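Long-range contacts in KLLA0E08119p (Kluyveromyces lactis, PDB 3VA7), which probably carboxylates urea with bicarbonate and ATP, carrying the carboxyl group on biotin, as the first step of urea breakdown through the allophanate route: residues Thr496-Arg500 and Val881-Gln885; Ile865-Ile869 and Gln885-Val890. All coordinates share one frame; numbering follows the deposited sequence.

How the interactions relate
The two contacts lie in the carboxyltransferase part, their centres 12 Å apart, and meet at Gln885, which belongs to both. Along the chain loop 496-500 comes first, then 865-869 of helix 859-875, then strand 880-885 and its neighbour 889-894 in one antiparallel sheet. Interaction 1 sets the loop against Glu882 and Ser884 of the outermost strand; interaction 2 packs the helix against Val890 and the turn joining the two strands. Met883 ties them together, pointing away from the loop and packing on Ile869 and Val890. The edge strand thus holds the loop whose Trp499 side chain, about 10 Å from the biotinyl group attached to Lys1202, reaches Tyr731 of its pocket; the helix packs from another side.

Interaction 1 of 2, residues Thr496-Arg500 and Val881-Gln885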
loop_
_atom_site.group_PDB
_atom_site.type_symbol
_atom_site.label_atom_id
_atom_site.label_comp_id
_atom_site.label_asym_id
_atom_site.label_seq_id
_atom_site.Cartn_x
_atom_site.Cartn_y
_atom_site.Cartn_z
ATOM N N THR A 496 -15.687 2.861 1.198
ATOM C CA THR A 496 -16.861 2.890 0.298
ATOM C C THR A 496 -16.639 4.026 -0.693
ATOM O O THR A 496 -15.815 4.899 -0.442
ATOM C CB THR A 496 -18.209 3.134 1.061
ATOM O OG1 THR A 496 -18.137 4.409 1.711
ATOM C CG2 THR A 496 -18.474 2.075 2.127
ATOM N N GLY A 497 -17.362 3.990 -1.812
ATOM C CA GLY A 497 -17.340 5.085 -2.762
ATOM C C GLY A 497 -16.800 4.707 -4.127
ATOM O O GLY A 497 -16.878 5.504 -5.058
ATOM N N TYR A 498 -16.244 3.488 -4.243
ATOM C CA TYR A 498 -15.375 3.147 -5.364
ATOM C C TYR A 498 -15.540 1.743 -5.906
ATOM O O TYR A 498 -14.679 1.260 -6.606
ATOM C CB TYR A 498 -13.916 3.374 -5.005
ATOM C CG TYR A 498 -13.552 4.728 -4.463
ATOM C CD1 TYR A 498 -13.211 5.782 -5.298
ATOM C CD2 TYR A 498 -13.489 4.947 -3.107
ATOM C CE1 TYR A 498 -12.796 7.058 -4.788
ATOM C CE2 TYR A 498 -13.101 6.195 -2.578
ATOM C CZ TYR A 498 -12.751 7.235 -3.419
ATOM O OH TYR A 498 -12.384 8.451 -2.846
ATOM N N TRP A 499 -16.650 1.087 -5.648
ATOM C CA TRP A 499 -16.883 -0.234 -6.235
ATOM C C TRP A 499 -16.870 -0.260 -7.787
ATOM O O TRP A 499 -16.505 -1.302 -8.383
ATOM C CB TRP A 499 -18.199 -0.787 -5.697
ATOM C CG TRP A 499 -18.521 -2.193 -5.900
ATOM C CD1 TRP A 499 -19.573 -2.687 -6.607
ATOM C CD2 TRP A 499 -17.827 -3.325 -5.351
ATOM N NE1 TRP A 499 -19.561 -4.096 -6.586
ATOM C CE2 TRP A 499 -18.498 -4.504 -5.817
ATOM C CE3 TRP A 499 -16.675 -3.472 -4.520
ATOM C CZ2 TRP A 499 -18.078 -5.791 -5.469
ATOM C CZ3 TRP A 499 -16.237 -4.781 -4.182
ATOM C CH2 TRP A 499 -16.958 -5.919 -4.644
ATOM N N ARG A 500 -17.278 0.847 -8.440
ATOM C CA ARG A 500 -17.296 0.939 -9.939
ATOM C C ARG A 500 -15.873 0.870 -10.509
ATOM O O ARG A 500 -15.668 0.554 -11.707
ATOM C CB ARG A 500 -18.015 2.210 -10.442
ATOM C CG ARG A 500 -17.309 3.474 -10.030
ATOM C CD ARG A 500 -18.102 4.762 -10.299
ATOM N NE ARG A 500 -17.222 5.897 -10.025
ATOM C CZ ARG A 500 -16.849 6.310 -8.810
ATOM N NH1 ARG A 500 -17.303 5.718 -7.725
ATOM N NH2 ARG A 500 -15.995 7.314 -8.692
ATOM N N VAL A 881 -26.810 5.075 -4.532
ATOM C CA VAL A 881 -25.473 5.169 -3.908
ATOM C C VAL A 881 -24.303 5.192 -4.915
ATOM O O VAL A 881 -23.386 6.001 -4.790
ATOM C CB VAL A 881 -25.286 4.103 -2.813
ATOM C CG1 VAL A 881 -23.816 4.012 -2.343
ATOM C CG2 VAL A 881 -26.240 4.412 -1.668
ATOM N N GLU A 882 -24.368 4.334 -5.927
ATOM C CA GLU A 882 -23.262 4.171 -6.860
ATOM C C GLU A 882 -23.729 3.329 -8.062
ATOM O O GLU A 882 -24.435 2.339 -7.912
ATOM C CB GLU A 882 -22.045 3.563 -6.153
ATOM C CG GLU A 882 -20.952 3.212 -7.097
ATOM C CD GLU A 882 -19.622 2.819 -6.444
ATOM O OE1 GLU A 882 -18.591 3.091 -7.079
ATOM O OE2 GLU A 882 -19.600 2.208 -5.361
ATOM N N MET A 883 -23.395 3.780 -9.261
ATOM C CA MET A 883 -23.729 3.022 -10.458
ATOM C C MET A 883 -22.434 2.544 -11.061
ATOM O O MET A 883 -21.531 3.364 -11.349
ATOM C CB MET A 883 -24.519 3.885 -11.439
ATOM C CG MET A 883 -25.656 4.529 -10.763
ATOM S SD MET A 883 -26.474 5.878 -11.624
ATOM C CE MET A 883 -27.358 4.882 -12.782
ATOM N N SER A 884 -22.359 1.234 -11.268
ATOM C CA SER A 884 -21.132 0.579 -11.706
ATOM C C SER A 884 -21.192 -0.019 -13.106
ATOM O O SER A 884 -21.875 -1.000 -13.294
ATOM C CB SER A 884 -20.819 -0.498 -10.694
ATOM O OG SER A 884 -20.470 0.162 -9.511
ATOM N N GLN A 885 -20.479 0.575 -14.073
ATOM C CA GLN A 885 -20.453 0.082 -15.481
ATOM C C GLN A 885 -19.802 -1.295 -15.735
ATOM O O GLN A 885 -18.623 -1.525 -15.359
ATOM C CB GLN A 885 -19.723 1.064 -16.390
ATOM C CG GLN A 885 -20.617 1.654 -17.325
ATOM C CD GLN A 885 -20.009 2.194 -18.591
ATOM O OE1 GLN A 885 -20.168 1.598 -19.663
ATOM N NE2 GLN A 885 -19.426 3.393 -18.505
HETATM O O HOH W 1 -16.931 0.335 -14.391
#
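Glu882 and Arg500 pair where a loop between strand 488-490 and helix 511-520 meets the outermost strand, 880-885, of an antiparallel sheet in the carboxyltransferase part of the enzyme. A classic beta bulge, in which Val881 and Glu882 both face Glu893, lies at this point of the strand.

The charged part centres on Glu882 OE1. The Arg500 backbone N donates to Glu882 OE1 at 2.9 Å in a nearly straight bond (166°), and Arg500 NH1 makes a salt bridge with the same Glu882 OE1 at 3.0 Å; the two donors approach from opposite faces of the carboxylate plane. With CG between the backbone N and the carbonyl carbon (chi1 64°), the otherwise extended arginine chain runs past OE1 and brings its guanidinium back toward Gly497. There Arg500 NH1 also donates to Gly497 O at 2.7 Å, with both acceptors near the guanidinium plane. Glu882 OE2, the second carboxylate oxygen, accepts a weak bond from Trp499 N, 3.2 Å long. A leucine in place of Arg500 would probably leave Glu882 without its countercharge and the Gly497 carbonyl without this donor, although the backbone N-H bond to the carboxylate could remain.

Van der Waals contact continues along the strand, where Ser884 OG sits 3.3 Å from Arg500 CB. The indole of Trp499 leads away from the strand and donates through NE1 to the carbonyl of Tyr731, a residue lining the biotin pocket.

Water closes the far end of the contact, donating to Arg500 O at 3.0 Å and to Gln885 O at 2.7 Å.

Interaction 2 of 2, residues Ile865-Ile869 and Gln885-Val890; sequences INRLI and QGVRSV
Ile865 of helix 859-875 packs on Val890 and the turn of the beta hairpin formed by strands 880-885 and 889-894, an example of a helix packed on an antiparallel sheet, here in the carboxyltransferase part of the enzyme. The tight side is mostly apolar, with no direct hydrogen bond between the two segments. With CG1 anti to the carbonyl carbon (chi1 -65°), Ile865 sends CD1 against the turn, 3.4 Å from Ser889 O, while its CG2 branch lies 3.8 Å from Val890 CB. The turn beneath CD1 is closed by a backbone bond from Gly886 N to Ser889 O.

Val890 spreads its two methyls over successive helix residues: CG1 meets Leu868 CD2 at 4.0 Å, and CG2 faces Ile869 CG1 more distantly, at 4.4 Å. Tyr852 of strand 847-852 packs on Ile865 and Leu868.

The other flank is looser and more polar. Asn866 and Gln885 are both partly exposed and no direct hydrogen bond joins them. Instead a single water links the two side chains through weak bonds, accepting from Gln885 NE2 and donating to Asn866 OD1 at 3.4 Å, while Asn866 ND2 bonds to the Tyr863 carbonyl.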
loop_
_atom_site.group_PDB
_atom_site.type_symbol
_atom_site.label_atom_id
_atom_site.label_comp_id
_atom_site.label_asym_id
_atom_site.label_seq_id
_atom_site.Cartn_x
_atom_site.Cartn_y
_atom_site.Cartn_z
ATOM N N ILE A 865 -25.295 2.886 -21.530
ATOM C CA ILE A 865 -25.102 2.769 -20.076
ATOM C C ILE A 865 -24.594 4.116 -19.611
ATOM O O ILE A 865 -24.972 4.641 -18.538
ATOM C CB ILE A 865 -24.070 1.682 -19.739
ATOM C CG1 ILE A 865 -24.614 0.301 -20.159
ATOM C CG2 ILE A 865 -23.574 1.777 -18.259
ATOM C CD1 ILE A 865 -23.491 -0.699 -20.272
ATOM N N ASN A 866 -23.759 4.719 -20.442
ATOM C CA ASN A 866 -23.264 5.995 -20.058
ATOM C C ASN A 866 -24.458 7.002 -19.964
ATOM O O ASN A 866 -24.482 7.883 -19.085
ATOM C CB ASN A 866 -22.170 6.408 -21.004
ATOM C CG ASN A 866 -22.092 7.848 -21.143
ATOM O OD1 ASN A 866 -21.246 8.522 -20.559
ATOM N ND2 ASN A 866 -23.005 8.376 -21.928
ATOM N N ARG A 867 -25.470 6.818 -20.808
ATOM C CA ARG A 867 -26.587 7.772 -20.909
ATOM C C ARG A 867 -27.577 7.516 -19.732
ATOM O O ARG A 867 -28.059 8.453 -19.122
ATOM C CB ARG A 867 -27.283 7.677 -22.300
ATOM C CG ARG A 867 -26.712 8.481 -23.473
ATOM C CD ARG A 867 -25.423 9.297 -23.134
ATOM N NE ARG A 867 -25.645 10.707 -22.845
ATOM C CZ ARG A 867 -24.814 11.525 -22.195
ATOM N NH1 ARG A 867 -23.636 11.110 -21.701
ATOM N NH2 ARG A 867 -25.185 12.807 -22.013
ATOM N N LEU A 868 -27.872 6.250 -19.420
ATOM C CA LEU A 868 -28.629 5.911 -18.215
ATOM C C LEU A 868 -28.034 6.592 -16.978
ATOM O O LEU A 868 -28.759 7.225 -16.233
ATOM C CB LEU A 868 -28.741 4.381 -18.014
ATOM C CG LEU A 868 -29.594 4.004 -16.808
ATOM C CD1 LEU A 868 -30.982 4.599 -16.994
ATOM C CD2 LEU A 868 -29.772 2.485 -16.600
ATOM N N ILE A 869 -26.716 6.500 -16.793
ATOM C CA ILE A 869 -26.057 7.067 -15.649
ATOM C C ILE A 869 -26.316 8.540 -15.689
ATOM O O ILE A 869 -26.560 9.157 -14.652
ATOM C CB ILE A 869 -24.507 6.775 -15.650
ATOM C CG1 ILE A 869 -24.215 5.284 -15.321
ATOM C CG2 ILE A 869 -23.763 7.720 -14.717
ATOM C CD1 ILE A 869 -22.824 4.834 -15.633
ATOM N N GLN A 885 -20.479 0.575 -14.073
ATOM C CA GLN A 885 -20.453 0.082 -15.481
ATOM C C GLN A 885 -19.802 -1.295 -15.735
ATOM O O GLN A 885 -18.623 -1.525 -15.359
ATOM C CB GLN A 885 -19.723 1.064 -16.390
ATOM C CG GLN A 885 -20.617 1.654 -17.325
ATOM C CD GLN A 885 -20.009 2.194 -18.591
ATOM O OE1 GLN A 885 -20.168 1.598 -19.663
ATOM N NE2 GLN A 885 -19.426 3.393 -18.505
ATOM N N GLY A 886 -20.567 -2.170 -16.398
ATOM C CA GLY A 886 -20.019 -3.377 -16.982
ATOM C C GLY A 886 -20.158 -3.382 -18.507
ATOM O O GLY A 886 -20.453 -2.365 -19.118
ATOM N N VAL A 887 -20.007 -4.539 -19.128
ATOM C CA VAL A 887 -19.927 -4.585 -20.569
ATOM C C VAL A 887 -21.251 -4.240 -21.242
ATOM O O VAL A 887 -21.272 -3.495 -22.228
ATOM C CB VAL A 887 -19.399 -5.946 -21.047
ATOM C CG1 VAL A 887 -19.744 -6.166 -22.548
ATOM C CG2 VAL A 887 -17.871 -6.043 -20.720
ATOM N N ARG A 888 -22.346 -4.751 -20.700
ATOM C CA ARG A 888 -23.648 -4.500 -21.289
ATOM C C ARG A 888 -24.703 -4.269 -20.157
ATOM O O ARG A 888 -25.900 -4.471 -20.337
ATOM C CB ARG A 888 -24.029 -5.715 -22.141
ATOM C CG ARG A 888 -24.160 -6.967 -21.319
ATOM C CD ARG A 888 -24.597 -8.088 -22.176
ATOM N NE ARG A 888 -26.035 -8.352 -22.124
ATOM C CZ ARG A 888 -26.625 -9.175 -21.270
ATOM N NH1 ARG A 888 -25.943 -9.807 -20.345
ATOM N NH2 ARG A 888 -27.929 -9.360 -21.351
ATOM N N SER A 889 -24.223 -3.856 -18.992
ATOM C CA SER A 889 -25.030 -3.780 -17.816
ATOM C C SER A 889 -24.500 -2.662 -16.928
ATOM O O SER A 889 -23.428 -2.072 -17.195
ATOM C CB SER A 889 -24.956 -5.100 -17.076
ATOM O OG SER A 889 -23.688 -5.102 -16.421
ATOM N N VAL A 890 -25.250 -2.360 -15.869
ATOM C CA VAL A 890 -24.760 -1.416 -14.867
ATOM C C VAL A 890 -25.391 -1.824 -13.592
ATOM O O VAL A 890 -26.564 -2.242 -13.543
ATOM C CB VAL A 890 -25.113 0.110 -15.186
ATOM C CG1 VAL A 890 -26.641 0.278 -15.538
ATOM C CG2 VAL A 890 -24.699 1.062 -14.021
HETATM O O HOH W 2 -19.413 5.835 -19.476
#